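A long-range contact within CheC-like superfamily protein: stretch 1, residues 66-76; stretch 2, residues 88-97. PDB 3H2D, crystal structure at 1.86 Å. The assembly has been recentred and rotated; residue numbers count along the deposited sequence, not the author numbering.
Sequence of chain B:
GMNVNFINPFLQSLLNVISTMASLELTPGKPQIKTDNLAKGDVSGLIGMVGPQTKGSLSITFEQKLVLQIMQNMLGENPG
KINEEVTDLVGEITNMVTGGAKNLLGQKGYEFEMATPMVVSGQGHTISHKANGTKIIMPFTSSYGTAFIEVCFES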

# COMPACT_ATOMS: atom_id res chain seq x y z
N LEU B 66 -14.25 2.46 -14.38
CA LEU B 66 -14.33 3.73 -13.68
C LEU B 66 -13.02 4.52 -13.77
O LEU B 66 -13.06 5.70 -14.14
N VAL B 67 -11.89 3.89 -13.45
CA VAL B 67 -10.62 4.63 -13.47
C VAL B 67 -10.28 5.07 -14.91
O VAL B 67 -9.70 6.13 -15.11
N LEU B 68 -10.59 4.23 -15.90
CA LEU B 68 -10.39 4.62 -17.29
C LEU B 68 -11.28 5.78 -17.73
O LEU B 68 -10.86 6.61 -18.56
N GLN B 69 -12.50 5.86 -17.24
CA GLN B 69 -13.33 7.01 -17.53
C GLN B 69 -12.82 8.28 -16.84
O GLN B 69 -12.94 9.37 -17.39
N ILE B 70 -12.33 8.14 -15.60
CA ILE B 70 -11.69 9.23 -14.86
C ILE B 70 -10.48 9.73 -15.68
O ILE B 70 -10.32 10.96 -15.89
N MSE B 71 -9.64 8.81 -16.17
CA MSE B 71 -8.52 9.22 -17.01
C MSE B 71 -8.97 9.89 -18.29
O MSE B 71 -8.34 10.87 -18.69
N GLN B 72 -10.01 9.38 -18.95
CA GLN B 72 -10.52 10.03 -20.14
C GLN B 72 -10.88 11.49 -19.82
O GLN B 72 -10.55 12.38 -20.59
N ASN B 73 -11.62 11.70 -18.73
CA ASN B 73 -12.16 13.01 -18.42
C ASN B 73 -11.09 14.00 -17.95
O ASN B 73 -11.13 15.18 -18.28
N MSE B 74 -10.12 13.49 -17.21
CA MSE B 74 -9.04 14.32 -16.65
C MSE B 74 -7.94 14.64 -17.66
O MSE B 74 -7.47 15.78 -17.72
N LEU B 75 -7.57 13.66 -18.48
CA LEU B 75 -6.42 13.79 -19.41
C LEU B 75 -6.76 13.68 -20.91
O LEU B 75 -5.93 13.94 -21.75
N GLY B 76 -7.98 13.30 -21.24
CA GLY B 76 -8.40 13.31 -22.61
C GLY B 76 -7.96 12.08 -23.36
O GLY B 76 -7.97 12.05 -24.58
N ASP B 88 0.22 6.10 -12.71
CA ASP B 88 0.68 7.46 -12.41
C ASP B 88 -0.50 8.38 -12.02
O ASP B 88 -0.43 9.08 -11.03
N LEU B 89 -1.59 8.34 -12.77
CA LEU B 89 -2.74 9.19 -12.44
C LEU B 89 -3.34 8.82 -11.08
O LEU B 89 -3.70 9.69 -10.31
N VAL B 90 -3.48 7.53 -10.82
CA VAL B 90 -3.99 7.09 -9.53
C VAL B 90 -3.09 7.58 -8.39
O VAL B 90 -3.58 7.98 -7.32
N GLY B 91 -1.78 7.56 -8.61
CA GLY B 91 -0.82 8.09 -7.64
C GLY B 91 -1.07 9.55 -7.38
O GLY B 91 -1.09 9.98 -6.22
N GLU B 92 -1.30 10.33 -8.44
CA GLU B 92 -1.57 11.77 -8.29
C GLU B 92 -2.91 12.03 -7.63
O GLU B 92 -3.00 12.90 -6.78
N ILE B 93 -3.92 11.25 -7.97
CA ILE B 93 -5.21 11.36 -7.27
C ILE B 93 -5.02 11.07 -5.79
O ILE B 93 -5.56 11.78 -4.92
N THR B 94 -4.25 10.02 -5.49
CA THR B 94 -3.98 9.66 -4.09
C THR B 94 -3.32 10.82 -3.33
O THR B 94 -3.71 11.14 -2.16
N ASN B 95 -2.31 11.44 -3.95
CA ASN B 95 -1.64 12.57 -3.32
C ASN B 95 -2.61 13.74 -3.09
O ASN B 95 -2.54 14.39 -2.05
N MSE B 96 -3.49 14.02 -4.06
CA MSE B 96 -4.42 15.15 -3.89
C MSE B 96 -5.52 14.89 -2.86
O MSE B 96 -5.89 15.80 -2.13
N VAL B 97 -6.03 13.66 -2.79
CA VAL B 97 -7.02 13.28 -1.76
C VAL B 97 -6.42 13.41 -0.34
O VAL B 97 -7.01 14.03 0.58

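Two helices of the CheC-like superfamily protein cross almost at right angles and meet through a wholly apolar contact, a compact illustration of how steeply crossed helices confine their contact to a small patch. The axes, inclined at 82°, approach to 11.0 Å, and the two stretches together bury 323 Å². No hydrogen bond passes between them, so the fit depends on shape and on rotamers. The CA-to-CB bonds of Val 67, Ile 70, Met 74, Leu 75, Leu 89, Ile 93 and Met 96 point toward the other stretch; those of Met 71 and Val 90 point sideways.

Leu 89 is the centre of the patch and gives up more surface to its partner helix than any other residue. With chi1 t and chi2 p, it brings CD2 to 3.6 Å from CA of Met 71, a close approach to the backbone itself. The same CD2 lies 3.7 Å from CG of Met 71 and 4.1 Å from CD1 of Leu 75 (m,t), while CD1 of Leu 89 faces SE of Met 74 at 4.2 Å. Met 71 (t,t,t) is a selenomethionine like Met 74 and Met 96, and the other helix covers little of it.

Beside it, two residue pairs and Met 74 complete the patch. Val 67 (chi1 p) sets its CG2 3.5 Å from CG2 of Val 90 (chi1 t). Ile 70 and Ile 93 share the common m,t rotamer; CG2 of the first meets CD1 of the second at 3.8 Å. Met 74, in m,t,p, spans several neighbours: its SE is also 4.2 Å from CD1 of Ile 93, and its CE reaches CE of Met 96 (m,t,m) at the same distance.

Two polar side chains bond within their own helix, both outside the contact: Gln 69 NE2 donates to Asn 73 OD1 at 2.9 Å, one turn along, and Thr 94 OG1 donates to the carbonyl O of Val 90 at 2.8 Å. Asn 73 ND2 and Asp 88 OD1 have partners elsewhere in the structure.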

# COMPACT_ATOMS: atom_id res chain seq x y z
CB LEU B 66 -14.77 3.56 -12.24
CG LEU B 66 -14.76 4.80 -11.32
CD1 LEU B 66 -15.55 5.99 -11.87
CD2 LEU B 66 -15.21 4.46 -9.88
CB VAL B 67 -9.46 3.81 -12.87
CG1 VAL B 67 -8.94 2.80 -13.84
CG2 VAL B 67 -8.30 4.73 -12.32
CB LEU B 68 -10.53 3.43 -18.22
CG LEU B 68 -9.47 2.32 -18.08
CD1 LEU B 68 -9.82 1.18 -19.03
CD2 LEU B 68 -8.05 2.89 -18.40
CB GLN B 69 -14.79 6.80 -17.11
CG GLN B 69 -15.76 7.87 -17.65
CD GLN B 69 -15.81 7.95 -19.16
OE1 GLN B 69 -16.04 6.94 -19.83
NE2 GLN B 69 -15.59 9.14 -19.71
CB ILE B 70 -11.27 8.78 -13.40
CG1 ILE B 70 -12.51 8.54 -12.53
CG2 ILE B 70 -10.31 9.78 -12.71
CD1 ILE B 70 -12.16 7.90 -11.20
CB MSE B 71 -7.59 8.09 -17.38
CG MSE B 71 -6.20 8.71 -17.88
SE MSE B 71 -5.08 7.27 -18.09
CE MSE B 71 -3.82 7.92 -19.42
CB GLN B 72 -11.75 9.32 -20.69
CG GLN B 72 -12.33 9.97 -21.98
CD GLN B 72 -11.37 9.88 -23.16
OE1 GLN B 72 -10.74 8.83 -23.38
NE2 GLN B 72 -11.20 10.97 -23.87
CB ASN B 73 -13.21 12.89 -17.33
CG ASN B 73 -14.49 12.24 -17.82
OD1 ASN B 73 -14.59 11.79 -18.96
ND2 ASN B 73 -15.46 12.18 -16.94
CB MSE B 74 -8.45 13.66 -15.41
CG MSE B 74 -9.40 13.59 -14.27
SE MSE B 74 -8.56 13.06 -12.64
CE MSE B 74 -7.48 14.63 -12.28
CB LEU B 75 -5.34 12.76 -19.05
CG LEU B 75 -4.83 12.78 -17.60
CD1 LEU B 75 -3.92 11.58 -17.35
CD2 LEU B 75 -4.15 14.15 -17.27
CB ASP B 88 1.38 8.07 -13.62
CG ASP B 88 2.75 7.51 -13.85
OD1 ASP B 88 3.31 6.77 -13.00
OD2 ASP B 88 3.28 7.85 -14.90
CB LEU B 89 -3.83 9.11 -13.52
CG LEU B 89 -5.07 10.01 -13.27
CD1 LEU B 89 -4.70 11.50 -13.24
CD2 LEU B 89 -6.10 9.78 -14.36
CB VAL B 90 -4.21 5.56 -9.52
CG1 VAL B 90 -4.51 5.04 -8.08
CG2 VAL B 90 -5.34 5.20 -10.53
CB GLU B 92 -1.49 12.52 -9.62
CG GLU B 92 -0.07 12.66 -10.15
CD GLU B 92 0.85 13.37 -9.11
OE1 GLU B 92 0.39 14.34 -8.46
OE2 GLU B 92 2.00 12.93 -8.91
CB ILE B 93 -6.30 10.39 -7.87
CG1 ILE B 93 -6.66 10.86 -9.29
CG2 ILE B 93 -7.53 10.32 -6.96
CD1 ILE B 93 -7.59 9.90 -10.02
CB THR B 94 -3.11 8.40 -4.00
OG1 THR B 94 -3.79 7.32 -4.65
CG2 THR B 94 -2.86 8.01 -2.57
CB ASN B 95 -0.49 13.10 -4.17
CG ASN B 95 0.80 12.43 -3.89
OD1 ASN B 95 1.06 11.97 -2.78
ND2 ASN B 95 1.66 12.37 -4.96
CB MSE B 96 -5.05 15.57 -5.24
CG MSE B 96 -4.05 16.05 -6.21
SE MSE B 96 -5.00 16.74 -7.80
CE MSE B 96 -5.35 15.06 -8.64
CB VAL B 97 -7.55 11.85 -2.02
CG1 VAL B 97 -8.43 11.33 -0.82
CG2 VAL B 97 -8.34 11.86 -3.34